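Local coordinates for glyoxylate-induced Protein (Pseudomonas aeruginosa, PDB 1SQ4) that is a two-domain cupin of unproven function that may act as a ureidoglycine aminohydrolase, at residues 22-27 against 32-37; 55-60 against 237-242. All coordinates share one frame; numbering follows the deposited sequence.

Contact 1 (22-27 against 32-37)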
ATOM      1  N   ASP A  22     -18.758  -2.327   1.795  1.00 48.56           N
ATOM      2  CA  ASP A  22     -19.284  -2.630   0.468  1.00 46.78           C
ATOM      3  C   ASP A  22     -18.261  -3.316  -0.425  1.00 43.14           C
ATOM      4  O   ASP A  22     -17.067  -3.027  -0.368  1.00 41.36           O
ATOM      5  CB  ASP A  22     -19.796  -1.341  -0.195  1.00 48.93           C
ATOM      6  CG  ASP A  22     -20.712  -1.611  -1.381  1.00 50.55           C
ATOM      7  OD1 ASP A  22     -21.548  -2.553  -1.308  1.00 50.48           O
ATOM      8  OD2 ASP A  22     -20.610  -0.860  -2.380  1.00 51.99           O
ATOM      9  N   ARG A  23     -18.749  -4.226  -1.258  1.00 41.16           N
ATOM     10  CA  ARG A  23     -17.887  -4.977  -2.154  1.00 38.30           C
ATOM     11  C   ARG A  23     -17.457  -4.230  -3.415  1.00 34.98           C
ATOM     12  O   ARG A  23     -16.786  -4.802  -4.273  1.00 33.88           O
ATOM     13  CB  ARG A  23     -18.569  -6.304  -2.510  1.00 37.92           C
ATOM     14  CG  ARG A  23     -18.654  -7.266  -1.333  1.00 37.39           C
ATOM     15  CD  ARG A  23     -19.237  -8.604  -1.734  1.00 37.18           C
ATOM     16  NE  ARG A  23     -20.606  -8.458  -2.210  1.00 37.56           N
ATOM     17  CZ  ARG A  23     -20.963  -8.495  -3.487  1.00 37.58           C
ATOM     18  NH1 ARG A  23     -20.052  -8.683  -4.427  1.00 37.75           N
ATOM     19  NH2 ARG A  23     -22.235  -8.327  -3.823  1.00 39.80           N
ATOM     20  N   ALA A  24     -17.836  -2.956  -3.518  1.00 33.47           N
ATOM     21  CA  ALA A  24     -17.481  -2.119  -4.674  1.00 31.14           C
ATOM     22  C   ALA A  24     -15.968  -1.947  -4.750  1.00 29.61           C
ATOM     23  O   ALA A  24     -15.324  -1.573  -3.774  1.00 28.69           O
ATOM     24  CB  ALA A  24     -18.152  -0.754  -4.571  1.00 29.05           C
HETATM   25  N   MSE A  25     -15.406  -2.213  -5.916  1.00 28.53           N
HETATM   26  CA  MSE A  25     -13.977  -2.106  -6.086  1.00 28.38           C
HETATM   27  C   MSE A  25     -13.584  -1.341  -7.337  1.00 25.60           C
HETATM   28  O   MSE A  25     -14.326  -1.291  -8.318  1.00 24.82           O
HETATM   29  CB  MSE A  25     -13.357  -3.503  -6.116  1.00 34.56           C
HETATM   30  CG  MSE A  25     -12.896  -4.024  -4.757  1.00 43.82           C
HETATM   31 SE   MSE A  25     -11.401  -2.986  -4.012  1.00 58.19          SE
HETATM   32  CE  MSE A  25     -12.405  -1.769  -2.880  1.00 54.33           C
ATOM     33  N   PHE A  26     -12.405  -0.737  -7.294  1.00 22.42           N
ATOM     34  CA  PHE A  26     -11.896   0.018  -8.432  1.00 19.38           C
ATOM     35  C   PHE A  26     -10.382  -0.097  -8.380  1.00 17.55           C
ATOM     36  O   PHE A  26      -9.739   0.525  -7.546  1.00 18.61           O
ATOM     37  CB  PHE A  26     -12.331   1.488  -8.327  1.00 16.93           C
ATOM     38  CG  PHE A  26     -13.824   1.678  -8.362  1.00 15.76           C
ATOM     39  CD1 PHE A  26     -14.529   1.541  -9.554  1.00 14.28           C
ATOM     40  CD2 PHE A  26     -14.531   1.966  -7.196  1.00 15.32           C
ATOM     41  CE1 PHE A  26     -15.913   1.686  -9.586  1.00 12.82           C
ATOM     42  CE2 PHE A  26     -15.919   2.112  -7.216  1.00 14.05           C
ATOM     43  CZ  PHE A  26     -16.612   1.973  -8.417  1.00 12.09           C
ATOM     44  N   THR A  27      -9.810  -0.917  -9.250  1.00 16.06           N
ATOM     45  CA  THR A  27      -8.362  -1.081  -9.265  1.00 15.28           C
ATOM     46  C   THR A  27      -7.814  -0.656 -10.616  1.00 14.39           C
ATOM     47  O   THR A  27      -8.517  -0.028 -11.404  1.00 15.93           O
ATOM     48  CB  THR A  27      -7.944  -2.541  -8.999  1.00 14.98           C
ATOM     49  OG1 THR A  27      -8.316  -3.369 -10.111  1.00 18.00           O
ATOM     50  CG2 THR A  27      -8.608  -3.052  -7.747  1.00 13.65           C
ATOM     51  N   VAL A  32     -15.436  -3.840  -9.652  1.00  9.90           N
ATOM     52  CA  VAL A  32     -16.577  -4.664  -9.278  1.00 10.02           C
ATOM     53  C   VAL A  32     -17.665  -3.744  -8.787  1.00 10.60           C
ATOM     54  O   VAL A  32     -17.424  -2.906  -7.923  1.00 11.87           O
ATOM     55  CB  VAL A  32     -16.290  -5.615  -8.109  1.00  9.63           C
ATOM     56  CG1 VAL A  32     -17.499  -6.491  -7.882  1.00  8.04           C
ATOM     57  CG2 VAL A  32     -15.053  -6.447  -8.366  1.00  9.16           C
ATOM     58  N   ILE A  33     -18.864  -3.902  -9.330  1.00 12.26           N
ATOM     59  CA  ILE A  33     -19.995  -3.072  -8.923  1.00 12.56           C
ATOM     60  C   ILE A  33     -21.145  -3.946  -8.421  1.00 12.26           C
ATOM     61  O   ILE A  33     -21.774  -4.675  -9.195  1.00 10.11           O
ATOM     62  CB  ILE A  33     -20.515  -2.238 -10.088  1.00 11.96           C
ATOM     63  CG1 ILE A  33     -19.346  -1.603 -10.820  1.00 12.84           C
ATOM     64  CG2 ILE A  33     -21.453  -1.148  -9.568  1.00 13.60           C
ATOM     65  CD1 ILE A  33     -19.794  -0.955 -12.086  1.00 15.82           C
ATOM     66  N   PRO A  34     -21.425  -3.888  -7.112  1.00 12.57           N
ATOM     67  CA  PRO A  34     -22.487  -4.651  -6.452  1.00 13.13           C
ATOM     68  C   PRO A  34     -23.872  -4.274  -6.920  1.00 12.87           C
ATOM     69  O   PRO A  34     -24.103  -3.159  -7.386  1.00 13.37           O
ATOM     70  CB  PRO A  34     -22.307  -4.302  -4.982  1.00 13.42           C
ATOM     71  CG  PRO A  34     -20.868  -4.056  -4.882  1.00 15.45           C
ATOM     72  CD  PRO A  34     -20.591  -3.218  -6.108  1.00 13.17           C
ATOM     73  N   LYS A  35     -24.800  -5.204  -6.761  1.00 11.66           N
ATOM     74  CA  LYS A  35     -26.170  -4.954  -7.157  1.00 11.72           C
ATOM     75  C   LYS A  35     -26.809  -3.854  -6.310  1.00 11.76           C
ATOM     76  O   LYS A  35     -27.753  -3.215  -6.754  1.00 11.37           O
ATOM     77  CB  LYS A  35     -26.987  -6.244  -7.056  1.00 11.23           C
ATOM     78  CG  LYS A  35     -26.958  -6.893  -5.694  1.00  9.66           C
ATOM     79  CD  LYS A  35     -27.479  -8.298  -5.802  1.00  9.30           C
ATOM     80  CE  LYS A  35     -28.747  -8.457  -5.026  1.00  9.11           C
ATOM     81  NZ  LYS A  35     -28.442  -8.241  -3.599  1.00 10.43           N
ATOM     82  N   GLY A  36     -26.280  -3.628  -5.108  1.00 11.86           N
ATOM     83  CA  GLY A  36     -26.827  -2.616  -4.213  1.00 11.46           C
ATOM     84  C   GLY A  36     -26.731  -1.176  -4.688  1.00 12.73           C
ATOM     85  O   GLY A  36     -27.192  -0.251  -4.023  1.00 12.24           O
ATOM     86  N   VAL A  37     -26.134  -0.979  -5.848  1.00 13.56           N
ATOM     87  CA  VAL A  37     -25.996   0.356  -6.378  1.00 15.39           C
ATOM     88  C   VAL A  37     -27.300   0.799  -7.032  1.00 15.97           C
ATOM     89  O   VAL A  37     -27.703   1.968  -6.938  1.00 14.19           O
ATOM     90  CB  VAL A  37     -24.874   0.386  -7.408  1.00 15.61           C
ATOM     91  CG1 VAL A  37     -24.585   1.806  -7.828  1.00 16.61           C
ATOM     92  CG2 VAL A  37     -23.648  -0.266  -6.818  1.00 17.98           C
TER
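M25 and V32 face each other as an antiparallel hydrogen-bonded pair. M25 N gives its hydrogen to V32 O at 2.9 Å, nearly straight at 167°; the return bond, V32 N to M25 O at 3.1 Å, is more bent. Their side chains lie on the same face of the sheet, M25 CB against V32 CG2 at 4.1 Å, while the selenium end of M25, bent at chi2 and chi3, leads away. V32 O also receives a CA-H...O contact from A24 CA at 3.3 Å. This is a short beta hairpin, strands 25-26 and 30-33, the outermost pair of strands, within the chain, of the sheet of the C-terminal cupin domain. Past the pair, P34 turns its ring onto the backbone before M25: CG sits 3.5 Å from A24 N, and CD packs on A24 CB at 3.8 Å. R23 slides past this ring in the opposite sense and, bent at chi3, lays one guanidinium face over P34 CB; its NH2 has D238 as partner beyond the two segments. From the second subunit, P247 packs on A24 and F245 on I33.

Contact 2 (55-60 against 237-242); sequences WVIARP and GDFMWL
Segments 55-60 and 237-242 are not strand neighbours: the CA atoms of I57 and F239 stand 8.6 Å apart, closing to 6.5 Å between P60 and W241, so the contact is made by side chains alone. After I57 the chain continues as a loop that brings P60 toward strand 239-244, from which F239 and W241, alternate residues, both point toward that loop. I57 lies over one face of the F239 ring in a CH-pi contact, its CG1 3.8 Å from the ring centroid and 17° off the normal. With CG1 anti to the backbone N (chi1 164°), I57 sends its chain across the gap, and CD1 reaches beyond the CD2-CE2 bond, above the ring plane. P60 meets the same phenyl group differently: its CG lies in the ring plane, at the edge, 3.8 Å from F239 CE2. P60 CG also lies over one face of the W241 indole, toward the rim, 3.7 Å from W241 CG, while P60 CB meets the W241 CB methylene at 3.5 Å. All four touching residues are buried, and the atoms that meet are all carbons. The contact joins the sheets of the two cupin domains. Strand 52-57, outermost within the chain in the N-terminal sheet, pairs with strand 69-76, whose Q70 touches both I57 and F239. In the C-terminal sheet, strand 239-244 lies between strands 30-33 and 212-220, with Y217 of the latter packed on F239.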
ATOM      1  N   TRP A  55     -31.239   1.789 -15.147  1.00 10.23           N
ATOM      2  CA  TRP A  55     -30.026   1.859 -14.381  1.00  9.62           C
ATOM      3  C   TRP A  55     -28.898   1.845 -15.376  1.00 11.06           C
ATOM      4  O   TRP A  55     -28.817   0.933 -16.199  1.00 13.34           O
ATOM      5  CB  TRP A  55     -29.957   0.670 -13.439  1.00  7.41           C
ATOM      6  CG  TRP A  55     -30.762   0.937 -12.229  1.00  9.66           C
ATOM      7  CD1 TRP A  55     -30.413   1.745 -11.187  1.00 10.04           C
ATOM      8  CD2 TRP A  55     -32.092   0.478 -11.953  1.00  9.73           C
ATOM      9  NE1 TRP A  55     -31.438   1.820 -10.279  1.00 12.09           N
ATOM     10  CE2 TRP A  55     -32.482   1.050 -10.724  1.00 11.23           C
ATOM     11  CE3 TRP A  55     -32.992  -0.356 -12.624  1.00 10.71           C
ATOM     12  CZ2 TRP A  55     -33.737   0.812 -10.147  1.00 11.53           C
ATOM     13  CZ3 TRP A  55     -34.239  -0.592 -12.052  1.00 11.93           C
ATOM     14  CH2 TRP A  55     -34.599  -0.010 -10.825  1.00 11.97           C
ATOM     15  N   VAL A  56     -28.049   2.872 -15.336  1.00 12.03           N
ATOM     16  CA  VAL A  56     -26.933   2.960 -16.273  1.00 13.39           C
ATOM     17  C   VAL A  56     -25.705   2.258 -15.719  1.00 15.14           C
ATOM     18  O   VAL A  56     -25.475   2.229 -14.511  1.00 16.85           O
ATOM     19  CB  VAL A  56     -26.552   4.436 -16.600  1.00 13.14           C
ATOM     20  CG1 VAL A  56     -25.477   4.457 -17.671  1.00 13.54           C
ATOM     21  CG2 VAL A  56     -27.763   5.213 -17.087  1.00 11.49           C
ATOM     22  N   ILE A  57     -24.924   1.677 -16.618  1.00 16.72           N
ATOM     23  CA  ILE A  57     -23.704   0.984 -16.240  1.00 17.53           C
ATOM     24  C   ILE A  57     -22.722   1.130 -17.390  1.00 16.44           C
ATOM     25  O   ILE A  57     -22.657   0.295 -18.283  1.00 16.45           O
ATOM     26  CB  ILE A  57     -23.973  -0.510 -15.950  1.00 19.52           C
ATOM     27  CG1 ILE A  57     -22.670  -1.305 -15.955  1.00 21.65           C
ATOM     28  CG2 ILE A  57     -24.870  -1.079 -17.003  1.00 22.52           C
ATOM     29  CD1 ILE A  57     -21.651  -0.800 -14.981  1.00 24.86           C
ATOM     30  N   ALA A  58     -21.977   2.226 -17.367  1.00 17.22           N
ATOM     31  CA  ALA A  58     -20.988   2.513 -18.398  1.00 16.58           C
ATOM     32  C   ALA A  58     -19.785   3.157 -17.709  1.00 15.73           C
ATOM     33  O   ALA A  58     -19.878   3.545 -16.552  1.00 16.52           O
ATOM     34  CB  ALA A  58     -21.587   3.462 -19.426  1.00 17.07           C
ATOM     35  N   ARG A  59     -18.669   3.272 -18.417  1.00 16.29           N
ATOM     36  CA  ARG A  59     -17.451   3.868 -17.859  1.00 15.87           C
ATOM     37  C   ARG A  59     -17.135   3.388 -16.434  1.00 16.22           C
ATOM     38  O   ARG A  59     -16.902   4.208 -15.533  1.00 18.21           O
ATOM     39  CB  ARG A  59     -17.556   5.401 -17.860  1.00 12.89           C
ATOM     40  CG  ARG A  59     -17.783   5.998 -19.225  1.00 10.01           C
ATOM     41  CD  ARG A  59     -17.411   7.469 -19.254  1.00  7.79           C
ATOM     42  NE  ARG A  59     -18.375   8.336 -18.571  1.00  6.84           N
ATOM     43  CZ  ARG A  59     -19.633   8.522 -18.967  1.00  4.48           C
ATOM     44  NH1 ARG A  59     -20.092   7.899 -20.048  1.00  3.72           N
ATOM     45  NH2 ARG A  59     -20.425   9.330 -18.280  1.00  1.00           N
ATOM     46  N   PRO A  60     -17.103   2.068 -16.214  1.00 14.27           N
ATOM     47  CA  PRO A  60     -16.815   1.535 -14.882  1.00 14.24           C
ATOM     48  C   PRO A  60     -15.493   2.054 -14.340  1.00 14.49           C
ATOM     49  O   PRO A  60     -15.339   2.292 -13.138  1.00 15.08           O
ATOM     50  CB  PRO A  60     -16.767   0.029 -15.113  1.00 14.02           C
ATOM     51  CG  PRO A  60     -17.614  -0.173 -16.329  1.00 14.38           C
ATOM     52  CD  PRO A  60     -17.203   0.980 -17.195  1.00 14.45           C
ATOM     53  N   GLY A 237     -26.571 -10.036 -10.241  1.00  4.60           N
ATOM     54  CA  GLY A 237     -26.802  -8.610 -10.134  1.00  5.28           C
ATOM     55  C   GLY A 237     -25.507  -7.821 -10.076  1.00  6.30           C
ATOM     56  O   GLY A 237     -25.487  -6.616 -10.324  1.00  6.85           O
ATOM     57  N   ASP A 238     -24.416  -8.496  -9.738  1.00  7.04           N
ATOM     58  CA  ASP A 238     -23.136  -7.823  -9.668  1.00  7.13           C
ATOM     59  C   ASP A 238     -22.559  -7.708 -11.063  1.00  5.21           C
ATOM     60  O   ASP A 238     -22.814  -8.549 -11.922  1.00  6.23           O
ATOM     61  CB  ASP A 238     -22.163  -8.577  -8.753  1.00  8.18           C
ATOM     62  CG  ASP A 238     -22.620  -8.598  -7.298  1.00  9.82           C
ATOM     63  OD1 ASP A 238     -23.566  -7.854  -6.949  1.00 10.39           O
ATOM     64  OD2 ASP A 238     -22.024  -9.354  -6.497  1.00 11.58           O
ATOM     65  N   PHE A 239     -21.794  -6.643 -11.273  1.00  4.19           N
ATOM     66  CA  PHE A 239     -21.164  -6.367 -12.550  1.00  2.78           C
ATOM     67  C   PHE A 239     -19.650  -6.248 -12.358  1.00  3.28           C
ATOM     68  O   PHE A 239     -19.187  -5.597 -11.420  1.00  2.21           O
ATOM     69  CB  PHE A 239     -21.710  -5.056 -13.124  1.00  1.50           C
ATOM     70  CG  PHE A 239     -21.125  -4.693 -14.452  1.00  1.00           C
ATOM     71  CD1 PHE A 239     -21.440  -5.432 -15.582  1.00  1.00           C
ATOM     72  CD2 PHE A 239     -20.206  -3.661 -14.565  1.00  1.00           C
ATOM     73  CE1 PHE A 239     -20.853  -5.158 -16.798  1.00  1.00           C
ATOM     74  CE2 PHE A 239     -19.610  -3.380 -15.784  1.00  1.95           C
ATOM     75  CZ  PHE A 239     -19.934  -4.135 -16.904  1.00  1.99           C
HETATM   76  N   MSE A 240     -18.886  -6.891 -13.240  1.00  5.14           N
HETATM   77  CA  MSE A 240     -17.426  -6.836 -13.186  1.00  7.18           C
HETATM   78  C   MSE A 240     -16.919  -6.281 -14.497  1.00  5.99           C
HETATM   79  O   MSE A 240     -17.362  -6.708 -15.558  1.00  7.68           O
HETATM   80  CB  MSE A 240     -16.823  -8.231 -12.987  1.00 12.03           C
HETATM   81  CG  MSE A 240     -17.272  -8.967 -11.731  1.00 16.13           C
HETATM   82 SE   MSE A 240     -16.648 -10.810 -11.703  1.00 25.46          SE
HETATM   83  CE  MSE A 240     -17.646 -11.533 -13.170  1.00 18.42           C
ATOM     84  N   TRP A 241     -15.995  -5.333 -14.424  1.00  5.86           N
ATOM     85  CA  TRP A 241     -15.415  -4.750 -15.624  1.00  6.67           C
ATOM     86  C   TRP A 241     -13.937  -5.059 -15.682  1.00  7.07           C
ATOM     87  O   TRP A 241     -13.209  -4.767 -14.737  1.00  7.87           O
ATOM     88  CB  TRP A 241     -15.603  -3.239 -15.645  1.00  8.44           C
ATOM     89  CG  TRP A 241     -14.888  -2.606 -16.789  1.00  9.03           C
ATOM     90  CD1 TRP A 241     -13.698  -1.962 -16.752  1.00  9.03           C
ATOM     91  CD2 TRP A 241     -15.283  -2.643 -18.165  1.00  9.26           C
ATOM     92  NE1 TRP A 241     -13.317  -1.591 -18.019  1.00  9.93           N
ATOM     93  CE2 TRP A 241     -14.276  -1.993 -18.906  1.00  8.09           C
ATOM     94  CE3 TRP A 241     -16.397  -3.156 -18.839  1.00  7.42           C
ATOM     95  CZ2 TRP A 241     -14.339  -1.854 -20.286  1.00  6.28           C
ATOM     96  CZ3 TRP A 241     -16.463  -3.021 -20.209  1.00  5.46           C
ATOM     97  CH2 TRP A 241     -15.443  -2.368 -20.919  1.00  7.97           C
ATOM     98  N   LEU A 242     -13.498  -5.635 -16.798  1.00  8.43           N
ATOM     99  CA  LEU A 242     -12.094  -5.992 -16.994  1.00  7.09           C
ATOM    100  C   LEU A 242     -11.380  -5.081 -17.992  1.00  8.88           C
ATOM    101  O   LEU A 242     -11.905  -4.806 -19.067  1.00  8.67           O
ATOM    102  CB  LEU A 242     -11.990  -7.440 -17.450  1.00  6.60           C
ATOM    103  CG  LEU A 242     -12.198  -8.449 -16.321  1.00  6.93           C
ATOM    104  CD1 LEU A 242     -13.527  -9.152 -16.444  1.00  4.00           C
ATOM    105  CD2 LEU A 242     -11.054  -9.458 -16.377  1.00  9.12           C
TER

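In the fold
Contacts 1 and 2 have centres about 9 Å apart and meet along strand 239-244, which pairs with strand 30-33 of the hairpin: I33 N lies 2.7 Å from F239 O, a probable hydrogen bond. A salt bridge from R23 NH2 to D238 OD2 (2.9 Å) ties the outer hairpin strand's approach to the start of segment 237-242, where D238 OD1 accepts a hydrogen bond from K35 N. I33 CD1 packs on I57 CD1 at 3.4 Å, so contact 1 borders the apolar cluster of contact 2. The hairpin thus extends the C-terminal cupin sheet, while contact 2 packs the outermost strand 52-57 of the N-terminal sheet, and the loop after it, on the C-terminal sheet. F245 of the second subunit reaches both contacts, through I33 and I57.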